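PDB 1UFB: TT1696 protein from Thermus thermophilus, which is of unknown function but belongs to the all-helical HEPN family and might bind DNA. Local coordinates for residues D6-E9 and Q10-N14; A79-L82 and D83-I87; D93-A97 and G98-R102; A109-A112 and L113-Q117; L120-V123 and E124-L127. All coordinates share one frame; numbering follows the deposited sequence.

Contact 1 (D6-E9 and Q10-N14); sequences DWLE and QARHN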
loop_
_atom_site.group_PDB
_atom_site.type_symbol
_atom_site.label_atom_id
_atom_site.label_comp_id
_atom_site.label_asym_id
_atom_site.label_seq_id
_atom_site.Cartn_x
_atom_site.Cartn_y
_atom_site.Cartn_z
ATOM N N ASP A 6 14.125 -11.906 -6.084
ATOM C CA ASP A 6 13.436 -11.446 -4.876
ATOM C C ASP A 6 12.262 -10.486 -5.253
ATOM O O ASP A 6 11.162 -10.548 -4.661
ATOM C CB ASP A 6 14.433 -10.708 -3.957
ATOM C CG ASP A 6 15.450 -11.649 -3.317
ATOM O OD1 ASP A 6 15.204 -12.875 -3.266
ATOM O OD2 ASP A 6 16.479 -11.181 -2.843
ATOM N N TRP A 7 12.514 -9.590 -6.203
ATOM C CA TRP A 7 11.472 -8.642 -6.633
ATOM C C TRP A 7 10.390 -9.342 -7.429
ATOM O O TRP A 7 9.193 -9.008 -7.334
ATOM C CB TRP A 7 12.092 -7.488 -7.444
ATOM C CG TRP A 7 12.825 -6.516 -6.560
ATOM C CD1 TRP A 7 14.075 -6.667 -6.030
ATOM C CD2 TRP A 7 12.319 -5.277 -6.048
ATOM N NE1 TRP A 7 14.383 -5.597 -5.208
ATOM C CE2 TRP A 7 13.323 -4.726 -5.208
ATOM C CE3 TRP A 7 11.122 -4.583 -6.216
ATOM C CZ2 TRP A 7 13.161 -3.492 -4.533
ATOM C CZ3 TRP A 7 10.957 -3.370 -5.546
ATOM C CH2 TRP A 7 11.978 -2.842 -4.719
ATOM N N LEU A 8 10.782 -10.368 -8.187
ATOM C CA LEU A 8 9.752 -11.086 -8.929
ATOM C C LEU A 8 8.888 -11.834 -7.965
ATOM O O LEU A 8 7.677 -11.967 -8.166
ATOM C CB LEU A 8 10.386 -12.091 -9.916
ATOM C CG LEU A 8 10.260 -11.591 -11.331
ATOM C CD1 LEU A 8 8.751 -11.589 -11.754
ATOM C CD2 LEU A 8 10.887 -10.188 -11.409
ATOM N N GLU A 9 9.545 -12.390 -6.947
ATOM C CA GLU A 9 8.868 -13.149 -5.902
ATOM C C GLU A 9 7.857 -12.197 -5.215
ATOM O O GLU A 9 6.720 -12.561 -4.979
ATOM C CB GLU A 9 9.916 -13.619 -4.884
ATOM C CG GLU A 9 9.950 -15.086 -4.509
ATOM C CD GLU A 9 11.271 -15.474 -3.749
ATOM O OE1 GLU A 9 12.390 -15.360 -4.338
ATOM O OE2 GLU A 9 11.181 -15.884 -2.550
ATOM N N GLN A 10 8.302 -10.982 -4.893
ATOM C CA GLN A 10 7.418 -9.976 -4.262
ATOM C C GLN A 10 6.259 -9.635 -5.189
ATOM O O GLN A 10 5.124 -9.481 -4.740
ATOM C CB GLN A 10 8.207 -8.700 -3.998
ATOM C CG GLN A 10 7.402 -7.649 -3.183
ATOM C CD GLN A 10 6.952 -8.185 -1.822
ATOM O OE1 GLN A 10 7.733 -8.828 -1.097
ATOM N NE2 GLN A 10 5.686 -7.893 -1.441
ATOM N N ALA A 11 6.560 -9.474 -6.490
ATOM C CA ALA A 11 5.508 -9.114 -7.464
ATOM C C ALA A 11 4.439 -10.196 -7.485
ATOM O O ALA A 11 3.226 -9.894 -7.461
ATOM C CB ALA A 11 6.154 -8.975 -8.893
ATOM N N ARG A 12 4.886 -11.469 -7.546
ATOM C CA ARG A 12 3.923 -12.607 -7.549
ATOM C C ARG A 12 3.149 -12.591 -6.225
ATOM O O ARG A 12 1.931 -12.806 -6.194
ATOM C CB ARG A 12 4.640 -13.974 -7.765
ATOM C CG ARG A 12 5.108 -14.227 -9.252
ATOM C CD ARG A 12 5.697 -15.628 -9.458
ATOM N NE ARG A 12 6.909 -15.816 -8.632
ATOM C CZ ARG A 12 8.156 -15.662 -9.113
ATOM N NH1 ARG A 12 8.304 -15.331 -10.403
ATOM N NH2 ARG A 12 9.250 -15.831 -8.334
ATOM N N HIS A 13 3.835 -12.340 -5.121
ATOM C CA HIS A 13 3.103 -12.283 -3.822
ATOM C C HIS A 13 2.045 -11.155 -3.812
ATOM O O HIS A 13 0.919 -11.294 -3.290
ATOM C CB HIS A 13 4.088 -12.062 -2.633
ATOM C CG HIS A 13 3.397 -11.965 -1.293
ATOM N ND1 HIS A 13 3.023 -10.759 -0.723
ATOM C CD2 HIS A 13 2.892 -12.929 -0.473
ATOM C CE1 HIS A 13 2.316 -10.982 0.376
ATOM N NE2 HIS A 13 2.221 -12.288 0.552
ATOM N N ASN A 14 2.448 -9.989 -4.325
ATOM C CA ASN A 14 1.520 -8.854 -4.405
ATOM C C ASN A 14 0.326 -9.244 -5.281
ATOM O O ASN A 14 -0.811 -8.882 -4.950
ATOM C CB ASN A 14 2.228 -7.602 -5.070
ATOM C CG ASN A 14 3.301 -6.960 -4.174
ATOM O OD1 ASN A 14 4.102 -6.109 -4.656
ATOM N ND2 ASN A 14 3.308 -7.302 -2.878
#

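Contact 2 (A79-L82 and D83-I87); sequences AKVL and DKYYI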
loop_
_atom_site.group_PDB
_atom_site.type_symbol
_atom_site.label_atom_id
_atom_site.label_comp_id
_atom_site.label_asym_id
_atom_site.label_seq_id
_atom_site.Cartn_x
_atom_site.Cartn_y
_atom_site.Cartn_z
ATOM N N ALA A 79 -0.221 0.251 -18.284
ATOM C CA ALA A 79 0.522 1.106 -17.355
ATOM C C ALA A 79 -0.318 2.339 -17.001
ATOM O O ALA A 79 -0.446 2.688 -15.862
ATOM C CB ALA A 79 1.853 1.574 -17.986
ATOM N N LYS A 80 -0.916 2.995 -17.985
ATOM C CA LYS A 80 -1.689 4.184 -17.690
ATOM C C LYS A 80 -2.850 3.897 -16.773
ATOM O O LYS A 80 -3.205 4.722 -15.963
ATOM C CB LYS A 80 -2.280 4.809 -18.976
ATOM C CG LYS A 80 -1.288 5.230 -20.023
ATOM C CD LYS A 80 -2.030 5.871 -21.247
ATOM C CE LYS A 80 -1.013 6.252 -22.329
ATOM N NZ LYS A 80 0.077 5.217 -22.310
ATOM N N VAL A 81 -3.473 2.744 -16.947
ATOM C CA VAL A 81 -4.593 2.384 -16.075
ATOM C C VAL A 81 -4.056 2.088 -14.633
ATOM O O VAL A 81 -4.530 2.626 -13.645
ATOM C CB VAL A 81 -5.270 1.172 -16.617
ATOM C CG1 VAL A 81 -6.418 0.673 -15.642
ATOM C CG2 VAL A 81 -5.839 1.531 -18.063
ATOM N N LEU A 82 -3.047 1.252 -14.536
ATOM C CA LEU A 82 -2.536 0.894 -13.202
ATOM C C LEU A 82 -1.985 2.077 -12.444
ATOM O O LEU A 82 -2.042 2.127 -11.210
ATOM C CB LEU A 82 -1.470 -0.194 -13.376
ATOM C CG LEU A 82 -2.010 -1.570 -13.832
ATOM C CD1 LEU A 82 -0.822 -2.486 -14.207
ATOM C CD2 LEU A 82 -2.826 -2.228 -12.669
ATOM N N ASP A 83 -1.509 3.079 -13.169
ATOM C CA ASP A 83 -0.858 4.217 -12.528
ATOM C C ASP A 83 -1.795 5.038 -11.700
ATOM O O ASP A 83 -1.401 5.658 -10.727
ATOM C CB ASP A 83 -0.099 5.076 -13.573
ATOM C CG ASP A 83 1.304 4.506 -13.864
ATOM O OD1 ASP A 83 1.668 3.540 -13.143
ATOM O OD2 ASP A 83 2.043 4.996 -14.778
ATOM N N LYS A 84 -3.051 4.978 -12.042
ATOM C CA LYS A 84 -4.083 5.670 -11.277
ATOM C C LYS A 84 -4.465 4.904 -10.022
ATOM O O LYS A 84 -5.342 5.352 -9.282
ATOM C CB LYS A 84 -5.351 5.797 -12.091
ATOM C CG LYS A 84 -5.103 6.464 -13.424
ATOM C CD LYS A 84 -4.479 7.849 -13.242
ATOM C CE LYS A 84 -4.961 8.732 -14.391
ATOM N NZ LYS A 84 -6.192 8.098 -15.002
ATOM N N TYR A 85 -3.842 3.751 -9.769
ATOM C CA TYR A 85 -4.212 2.970 -8.562
ATOM C C TYR A 85 -3.208 3.075 -7.410
ATOM O O TYR A 85 -3.429 2.438 -6.372
ATOM C CB TYR A 85 -4.418 1.487 -8.912
ATOM C CG TYR A 85 -5.557 1.266 -9.930
ATOM C CD1 TYR A 85 -5.525 0.186 -10.832
ATOM C CD2 TYR A 85 -6.659 2.112 -9.948
ATOM C CE1 TYR A 85 -6.589 -0.055 -11.753
ATOM C CE2 TYR A 85 -7.744 1.873 -10.859
ATOM C CZ TYR A 85 -7.683 0.783 -11.748
ATOM O OH TYR A 85 -8.722 0.467 -12.615
ATOM N N TYR A 86 -2.095 3.800 -7.603
ATOM C CA TYR A 86 -1.134 3.895 -6.519
ATOM C C TYR A 86 -1.666 4.778 -5.350
ATOM O O TYR A 86 -1.690 4.365 -4.192
ATOM C CB TYR A 86 0.224 4.396 -7.054
ATOM C CG TYR A 86 1.219 4.625 -5.946
ATOM C CD1 TYR A 86 1.728 3.549 -5.186
ATOM C CD2 TYR A 86 1.538 5.957 -5.553
ATOM C CE1 TYR A 86 2.558 3.816 -4.008
ATOM C CE2 TYR A 86 2.300 6.218 -4.440
ATOM C CZ TYR A 86 2.812 5.167 -3.679
ATOM O OH TYR A 86 3.615 5.541 -2.645
ATOM N N ILE A 87 -2.141 5.971 -5.661
ATOM C CA ILE A 87 -2.638 6.845 -4.624
ATOM C C ILE A 87 -4.187 6.891 -4.417
ATOM O O ILE A 87 -4.654 6.732 -3.288
ATOM C CB ILE A 87 -2.035 8.334 -4.809
ATOM C CG1 ILE A 87 -0.667 8.403 -4.064
ATOM C CG2 ILE A 87 -2.984 9.424 -4.146
ATOM C CD1 ILE A 87 0.321 9.602 -4.459
#

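Contact 3 (D93-A97 and G98-R102); sequences DAHPA and GPAAR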
loop_
_atom_site.group_PDB
_atom_site.type_symbol
_atom_site.label_atom_id
_atom_site.label_comp_id
_atom_site.label_asym_id
_atom_site.label_seq_id
_atom_site.Cartn_x
_atom_site.Cartn_y
_atom_site.Cartn_z
ATOM N N ASP A 93 -8.933 12.265 -0.423
ATOM C CA ASP A 93 -8.826 13.508 -1.195
ATOM C C ASP A 93 -8.535 13.303 -2.706
ATOM O O ASP A 93 -8.450 14.254 -3.450
ATOM C CB ASP A 93 -7.807 14.449 -0.554
ATOM C CG ASP A 93 -6.399 13.811 -0.396
ATOM O OD1 ASP A 93 -6.197 12.561 -0.484
ATOM O OD2 ASP A 93 -5.480 14.578 -0.161
ATOM N N ALA A 94 -8.405 12.068 -3.170
ATOM C CA ALA A 94 -8.237 11.825 -4.633
ATOM C C ALA A 94 -9.646 11.753 -5.271
ATOM O O ALA A 94 -9.777 11.578 -6.472
ATOM C CB ALA A 94 -7.560 10.511 -4.894
ATOM N N HIS A 95 -10.699 11.828 -4.459
ATOM C CA HIS A 95 -12.067 11.756 -5.013
ATOM C C HIS A 95 -12.950 12.834 -4.426
ATOM O O HIS A 95 -12.678 13.335 -3.339
ATOM C CB HIS A 95 -12.679 10.411 -4.748
ATOM C CG HIS A 95 -11.789 9.276 -5.140
ATOM N ND1 HIS A 95 -11.816 8.706 -6.390
ATOM C CD2 HIS A 95 -10.853 8.597 -4.434
ATOM C CE1 HIS A 95 -10.944 7.712 -6.441
ATOM N NE2 HIS A 95 -10.343 7.631 -5.268
ATOM N N PRO A 96 -14.017 13.226 -5.155
ATOM C CA PRO A 96 -14.893 14.279 -4.632
ATOM C C PRO A 96 -15.474 14.029 -3.282
ATOM O O PRO A 96 -15.566 14.917 -2.456
ATOM C CB PRO A 96 -15.981 14.392 -5.700
ATOM C CG PRO A 96 -15.178 14.169 -6.993
ATOM C CD PRO A 96 -14.257 12.988 -6.592
ATOM N N ALA A 97 -15.843 12.802 -3.003
ATOM C CA ALA A 97 -16.499 12.612 -1.736
ATOM C C ALA A 97 -16.328 11.200 -1.275
ATOM O O ALA A 97 -15.960 10.318 -2.079
ATOM C CB ALA A 97 -18.009 12.935 -1.914
ATOM N N GLY A 98 -16.615 10.997 0.012
ATOM C CA GLY A 98 -16.512 9.685 0.628
ATOM C C GLY A 98 -15.073 9.156 0.755
ATOM O O GLY A 98 -14.086 9.813 0.360
ATOM N N PRO A 99 -14.936 7.970 1.357
ATOM C CA PRO A 99 -13.620 7.363 1.513
ATOM C C PRO A 99 -13.179 6.887 0.113
ATOM O O PRO A 99 -14.004 6.705 -0.796
ATOM C CB PRO A 99 -13.877 6.190 2.443
ATOM C CG PRO A 99 -15.360 5.830 2.121
ATOM C CD PRO A 99 -15.972 7.218 2.083
ATOM N N ALA A 100 -11.881 6.673 -0.041
ATOM C CA ALA A 100 -11.344 6.203 -1.302
ATOM C C ALA A 100 -11.926 4.844 -1.700
ATOM O O ALA A 100 -12.313 4.664 -2.839
ATOM C CB ALA A 100 -9.803 6.079 -1.191
ATOM N N ALA A 101 -12.016 3.923 -0.743
ATOM C CA ALA A 101 -12.454 2.526 -0.997
ATOM C C ALA A 101 -13.728 2.273 -1.785
ATOM O O ALA A 101 -13.817 1.273 -2.564
ATOM C CB ALA A 101 -12.553 1.794 0.340
ATOM N N ARG A 102 -14.691 3.179 -1.603
ATOM C CA ARG A 102 -15.998 3.026 -2.248
ATOM C C ARG A 102 -16.012 3.323 -3.734
ATOM O O ARG A 102 -16.973 3.023 -4.421
ATOM C CB ARG A 102 -17.073 3.908 -1.557
ATOM C CG ARG A 102 -16.969 5.330 -1.905
ATOM C CD ARG A 102 -18.158 6.180 -1.389
ATOM N NE ARG A 102 -18.278 7.357 -2.260
ATOM C CZ ARG A 102 -18.838 8.524 -1.943
ATOM N NH1 ARG A 102 -19.355 8.720 -0.724
ATOM N NH2 ARG A 102 -18.887 9.490 -2.868
HETATM O O HOH W 1 -17.253 11.156 -5.076
#

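Contact 4 (A109-A112 and L113-Q117); sequences AEEA and LDLAQ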
loop_
_atom_site.group_PDB
_atom_site.type_symbol
_atom_site.label_atom_id
_atom_site.label_comp_id
_atom_site.label_asym_id
_atom_site.label_seq_id
_atom_site.Cartn_x
_atom_site.Cartn_y
_atom_site.Cartn_z
ATOM N N ALA A 109 -11.242 -4.125 -10.419
ATOM C CA ALA A 109 -10.159 -4.864 -9.780
ATOM C C ALA A 109 -9.838 -6.103 -10.580
ATOM O O ALA A 109 -8.666 -6.494 -10.670
ATOM C CB ALA A 109 -10.579 -5.253 -8.288
ATOM N N GLU A 110 -10.847 -6.807 -11.173
ATOM C CA GLU A 110 -10.415 -7.985 -11.997
ATOM C C GLU A 110 -9.627 -7.529 -13.208
ATOM O O GLU A 110 -8.623 -8.145 -13.617
ATOM C CB GLU A 110 -11.627 -8.918 -12.418
ATOM C CG GLU A 110 -12.319 -9.476 -11.170
ATOM C CD GLU A 110 -13.390 -10.540 -11.454
ATOM O OE1 GLU A 110 -13.600 -10.828 -12.637
ATOM O OE2 GLU A 110 -13.982 -11.047 -10.473
ATOM N N GLU A 111 -10.057 -6.418 -13.793
ATOM C CA GLU A 111 -9.314 -5.874 -14.920
ATOM C C GLU A 111 -7.890 -5.482 -14.426
ATOM O O GLU A 111 -6.870 -5.756 -15.093
ATOM C CB GLU A 111 -10.011 -4.634 -15.480
ATOM C CG GLU A 111 -9.118 -3.952 -16.514
ATOM C CD GLU A 111 -9.768 -2.682 -16.978
ATOM O OE1 GLU A 111 -9.771 -1.648 -16.218
ATOM O OE2 GLU A 111 -10.301 -2.767 -18.118
ATOM N N ALA A 112 -7.815 -4.906 -13.217
ATOM C CA ALA A 112 -6.499 -4.517 -12.676
ATOM C C ALA A 112 -5.596 -5.750 -12.549
ATOM O O ALA A 112 -4.403 -5.696 -12.913
ATOM C CB ALA A 112 -6.695 -3.783 -11.337
ATOM N N LEU A 113 -6.149 -6.864 -12.046
ATOM C CA LEU A 113 -5.359 -8.112 -11.972
ATOM C C LEU A 113 -4.939 -8.546 -13.368
ATOM O O LEU A 113 -3.816 -8.966 -13.569
ATOM C CB LEU A 113 -6.147 -9.269 -11.326
ATOM C CG LEU A 113 -6.388 -9.201 -9.816
ATOM C CD1 LEU A 113 -7.523 -10.134 -9.431
ATOM C CD2 LEU A 113 -5.170 -9.638 -9.093
ATOM N N ASP A 114 -5.830 -8.415 -14.345
ATOM C CA ASP A 114 -5.497 -8.811 -15.709
ATOM C C ASP A 114 -4.313 -8.015 -16.241
ATOM O O ASP A 114 -3.386 -8.576 -16.886
ATOM C CB ASP A 114 -6.685 -8.545 -16.659
ATOM C CG ASP A 114 -7.845 -9.516 -16.452
ATOM O OD1 ASP A 114 -7.645 -10.585 -15.836
ATOM O OD2 ASP A 114 -8.952 -9.195 -16.924
ATOM N N LEU A 115 -4.351 -6.709 -16.006
ATOM C CA LEU A 115 -3.291 -5.817 -16.500
ATOM C C LEU A 115 -1.953 -6.108 -15.791
ATOM O O LEU A 115 -0.888 -6.127 -16.418
ATOM C CB LEU A 115 -3.733 -4.329 -16.320
ATOM C CG LEU A 115 -5.014 -3.943 -17.096
ATOM C CD1 LEU A 115 -5.392 -2.469 -16.822
ATOM C CD2 LEU A 115 -4.755 -4.149 -18.593
ATOM N N ALA A 116 -2.014 -6.340 -14.494
ATOM C CA ALA A 116 -0.799 -6.637 -13.762
ATOM C C ALA A 116 -0.228 -7.968 -14.218
ATOM O O ALA A 116 1.022 -8.117 -14.362
ATOM C CB ALA A 116 -1.063 -6.658 -12.238
ATOM N N GLN A 117 -1.116 -8.932 -14.482
ATOM C CA GLN A 117 -0.619 -10.235 -14.969
ATOM C C GLN A 117 0.104 -10.077 -16.313
ATOM O O GLN A 117 1.142 -10.713 -16.568
ATOM C CB GLN A 117 -1.801 -11.241 -15.082
ATOM C CG GLN A 117 -1.411 -12.485 -15.757
ATOM C CD GLN A 117 -0.227 -13.170 -15.050
ATOM O OE1 GLN A 117 -0.092 -13.128 -13.819
ATOM N NE2 GLN A 117 0.614 -13.818 -15.833
#

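Contact 5 (L120-V123 and E124-L127); sequences LAFV and EEKL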
loop_
_atom_site.group_PDB
_atom_site.type_symbol
_atom_site.label_atom_id
_atom_site.label_comp_id
_atom_site.label_asym_id
_atom_site.label_seq_id
_atom_site.Cartn_x
_atom_site.Cartn_y
_atom_site.Cartn_z
ATOM N N LEU A 120 3.553 -8.807 -15.451
ATOM C CA LEU A 120 4.332 -9.886 -14.846
ATOM C C LEU A 120 4.807 -10.876 -15.906
ATOM O O LEU A 120 5.985 -11.319 -15.883
ATOM C CB LEU A 120 3.461 -10.684 -13.862
ATOM C CG LEU A 120 3.906 -10.440 -12.430
ATOM C CD1 LEU A 120 5.360 -11.005 -12.270
ATOM C CD2 LEU A 120 3.816 -8.884 -12.184
ATOM N N ALA A 121 3.913 -11.196 -16.826
ATOM C CA ALA A 121 4.253 -12.236 -17.869
ATOM C C ALA A 121 5.323 -11.697 -18.813
ATOM O O ALA A 121 6.232 -12.413 -19.197
ATOM C CB ALA A 121 2.977 -12.651 -18.640
ATOM N N PHE A 122 5.208 -10.429 -19.166
ATOM C CA PHE A 122 6.195 -9.740 -20.028
ATOM C C PHE A 122 7.536 -9.788 -19.267
ATOM O O PHE A 122 8.582 -10.192 -19.803
ATOM C CB PHE A 122 5.702 -8.296 -20.271
ATOM C CG PHE A 122 6.762 -7.324 -20.746
ATOM C CD1 PHE A 122 7.123 -7.247 -22.089
ATOM C CD2 PHE A 122 7.393 -6.465 -19.824
ATOM C CE1 PHE A 122 8.104 -6.342 -22.507
ATOM C CE2 PHE A 122 8.380 -5.553 -20.239
ATOM C CZ PHE A 122 8.735 -5.494 -21.578
ATOM N N VAL A 123 7.524 -9.407 -17.994
ATOM C CA VAL A 123 8.762 -9.451 -17.236
ATOM C C VAL A 123 9.349 -10.886 -17.146
ATOM O O VAL A 123 10.572 -11.096 -17.286
ATOM C CB VAL A 123 8.536 -8.886 -15.797
ATOM C CG1 VAL A 123 9.724 -9.271 -14.910
ATOM C CG2 VAL A 123 8.399 -7.332 -15.865
ATOM N N GLU A 124 8.500 -11.870 -16.884
ATOM C CA GLU A 124 9.018 -13.239 -16.730
ATOM C C GLU A 124 9.673 -13.715 -18.034
ATOM O O GLU A 124 10.699 -14.396 -18.013
ATOM C CB GLU A 124 7.909 -14.210 -16.282
ATOM C CG GLU A 124 7.633 -14.120 -14.760
ATOM C CD GLU A 124 6.204 -14.565 -14.344
ATOM O OE1 GLU A 124 5.379 -14.902 -15.244
ATOM O OE2 GLU A 124 5.917 -14.550 -13.116
ATOM N N GLU A 125 9.125 -13.296 -19.158
ATOM C CA GLU A 125 9.726 -13.705 -20.397
ATOM C C GLU A 125 10.958 -12.876 -20.774
ATOM O O GLU A 125 11.799 -13.362 -21.520
ATOM C CB GLU A 125 8.686 -13.695 -21.508
ATOM C CG GLU A 125 8.709 -12.531 -22.419
ATOM C CD GLU A 125 7.312 -12.184 -22.815
ATOM O OE1 GLU A 125 6.445 -13.070 -22.646
ATOM O OE2 GLU A 125 7.061 -11.049 -23.282
ATOM N N LYS A 126 11.090 -11.646 -20.269
ATOM C CA LYS A 126 12.273 -10.851 -20.619
ATOM C C LYS A 126 13.420 -11.088 -19.646
ATOM O O LYS A 126 14.536 -10.634 -19.872
ATOM C CB LYS A 126 11.938 -9.367 -20.683
ATOM C CG LYS A 126 10.874 -9.007 -21.699
ATOM C CD LYS A 126 11.234 -9.416 -23.100
ATOM C CE LYS A 126 10.149 -8.986 -24.092
ATOM N NZ LYS A 126 10.305 -9.574 -25.494
ATOM N N LEU A 127 13.164 -11.814 -18.565
ATOM C CA LEU A 127 14.228 -12.113 -17.607
ATOM C C LEU A 127 15.033 -13.338 -18.057
ATOM O O LEU A 127 16.232 -13.189 -18.400
ATOM C CB LEU A 127 13.644 -12.407 -16.220
ATOM C CG LEU A 127 13.294 -11.187 -15.365
ATOM C CD1 LEU A 127 13.056 -11.648 -13.947
ATOM C CD2 LEU A 127 14.414 -10.167 -15.393
ATOM O OXT LEU A 127 14.431 -14.445 -18.053
#

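Contact 1 (D6-E9 and Q10-N14)
Four successive i to i+4 backbone hydrogen bonds join Asp6, Trp7, Leu8 and Glu9 to Gln10, Ala11, Arg12 and His13, with Ala11 N 2.8 Å from Trp7 O and an N-H...O angle of 165° for Arg12 N to Leu8 O. The chief side-chain meeting within this turn is made by Arg12, whose chain bends at chi3 and folds back over the preceding turn. Leu8 O lies over the centre of one guanidinium face, 3.8 Å above its plane. At the rim of the group, NH1 of Arg12 packs 3.9 Å from Leu8 CB, while NH2 of Arg12 comes within 4.0 Å of Glu9 CG. The Glu9 carboxylate and the Arg12 guanidinium are nearly parallel, 8° apart, yet Glu9 OE1 and Arg12 NH2 remain 5.1 Å apart, so no salt bridge forms and any attraction is probably weak; Arg12 NH1 also has a long, weak ion pair with Glu124 OE2. All this belongs to helix 4-24 of the HEPN domain, whose Ala11 packs on Leu120 of helix 106-126. Gln10 turns another way: its CG stands opposite the backbone N (chi1 -173°), and OE1 accepts a hydrogen bond from Ala101 N of the second subunit. The His13 ring meets Trp29 of that subunit.

Contact 2 (A79-L82 and D83-I87)
Val81 and Leu82 meet Tyr85 where helix 73-83 of the HEPN domain runs out into a type I beta turn, Asp83 to Tyr86. The backbone bonds record the change: Asp83 N still reaches four residues back to Ala79 O at 2.9 Å, whereas the next two donors reach back three. Tyr85 N lies 2.8 Å from Leu82 O, and Lys84 N lies 3.2 Å from Val81 O; these i to i+3 bonds mark the passage from helix to turn. Among the polar side chains, Asp83 has its carboxylate partners in helix 58-63 and just before it: OD1 accepts from Ile58 N, and OD2 from Leu59 N and Ser57 OG. This ties the end of one helix to the start of another. Apolar packing centres on Tyr85, whose CG stands opposite its own carbonyl carbon (chi1 -61°), turning the ring back over the last helical turn. Leu82 crosses it obliquely, CD2 being 4.1 Å from Tyr85 CD1. Val81 instead runs alongside, with CG1 4.0 Å from Tyr85 CE1. Distinct from these carbon contacts, a polar atom also meets the ring: Val81 O sits over the centre of one face, 3.8 Å above the plane.

Contact 3 (D93-A97 and G98-R102)
The backbone bends between His95 and Ala100, whose CA atoms are 6.7 Å apart, and a second approach, of Arg102 to Ala97, closes over the bend. Two short 3-10 pieces, 93-94 and 101-102, bracket the irregular part. Gly98 sits in that part with a positive phi of 68°, a conformation that favours glycine. Its CA lies just 3.3 Å above the plane of the Arg102 guanidinium, packed close against that face.

Arg102 makes the main side-chain approach. Its CG is wedged between the backbone N and the carbonyl carbon (chi1 76°), and from there the chain runs extended as far as NE, carrying the guanidinium back across the bend. Ala97 O stands over the same face as Gly98 CA, displaced from the centre toward the NH2 side, with Arg102 NH2 3.1 Å away. The oxygen lies over the face, where the N-H groups do not point, and the angle is too poor for a hydrogen bond. A water adds a weak bridge, accepting from Ala97 N at 3.0 Å and from Arg102 NH2 at 3.2 Å. On the inner side of the bend, His95 CD2 comes 4.0 Å from Ala100 CA; the imidazole also stacks on His103, while its NE2 is hydrogen-bonded to Pro88 O.

Arg3 of the second subunit is hydrogen-bonded to His95 O, and Gln10 of that subunit to Ala101 N. The segment is thus an irregular connection between helices 73-83 and 106-126 that contributes to the dimer interface of this HEPN protein.

Contact 4 (A109-A112 and L113-Q117)
Glu111 and Leu115 lie side by side one turn apart on helix 106-126, the last helix of the HEPN domain. Regular i to i+4 backbone bonds carry this part of the helix, from Leu113 N to Ala109 O (N-H...O 162°) through to Ala116 N to Ala112 O (also 162°).

The tight side is built from alanines and leucines. Ala109 and Ala112 turn their small CB groups to helix 27-48, where they meet Cys31, and short side chains at both positions are consistent with close approach of the two helices. Leu113 closes on helix 4-24, against Leu15, Ala18 and Leu22; within its own helix its CG lies 3.6 Å from Ala109 O. Leu115 faces helix 73-83, packing on Ala78, Val81 and Leu82. With its CG opposite the carbonyl carbon (chi1 -61°), Leu115 leans back along the helix, and its CG comes 3.3 Å from Glu111 O.

The solvent side is acidic, and contacts between its side chains are much looser. Glu110 and Glu111 each keep their carboxylates more than 6 Å from that of Asp114: Glu110 OE1 and Asp114 OD2 are 6.5 Å apart, and Glu111 OE2 and Asp114 OD2 6.7 Å. Mutual repulsion is probably modest at such spacing, and Glu110 OE2 has a salt bridge to Arg106 NH1. Asp114 nevertheless folds back closely on the backbone of the preceding turn, its CG 3.2 Å from Glu110 O.

Glu111 spans the two environments. Its extended chain carries the carboxylate away from Leu115, whereas its aliphatic base shares the apolar edge of the helix, Glu111 CG lying 4.0 Å from Leu115 CD1.

Contact 5 (L120-V123 and E124-L127)
Glu124 N and Lys126 N make the shortest backbone bonds here, to Leu120 O at 2.8 Å and to Phe122 O at 2.9 Å. Toward the chain end the pattern frays: Val123 O receives two bonds, from Lys126 N and from Leu127 N, both weak. One carbonyl thus serves both the i+3 and i+4 donors as helix 106-126 of the HEPN domain stops.

Beyond the backbone, Lys126 bends at chi2 and drapes its aliphatic chain over the Phe122 ring. Its CG lies 4.1 Å from the ring centroid and 17° off the normal, a CH-pi contact over the face, while Lys126 CE reaches 3.7 Å from Phe122 CE1. The carboxylate of Glu125 meets the same ring nearly crosswise, planes 77° apart. Outward of this, Phe122 packs on Leu65, Val69, Val71 and Pro72. On another side of the helix, Val123 and Leu127 run alongside each other, Val123 CG1 being 4.1 Å from Leu127 CG, and both touch Leu8 of helix 4-24.

The chemistry implies a C-terminal turn in which weakened backbone bonding is accompanied by apolar contacts, with lysine methylenes covering an aromatic face.

In the fold
Contacts 1 and 5 meet directly across helices 4-24 and 106-126, with Leu8 CD1 3.5 Å from Leu120 CD1 and Leu8 CD2 3.6 Å from Leu127 CD1. Contact 2 joins contact 4 in the same way: Val81 CG1 is 3.5 Å from Leu115 CD1, and Tyr85 CE1 3.8 Å from Ala112 CB. Contacts 4 and 5 share helix 106-126, which therefore links both clusters. Contact 3 touches no other contact within the chain, coming nearest to contact 2, about 5 Å between nearest atoms. The dimer relates it to contact 1: residues 98-101 of one subunit meet helix 4-24 of the other. His13, predicted to be phosphorylated but unmodified here, lies in contact 1 at that interface.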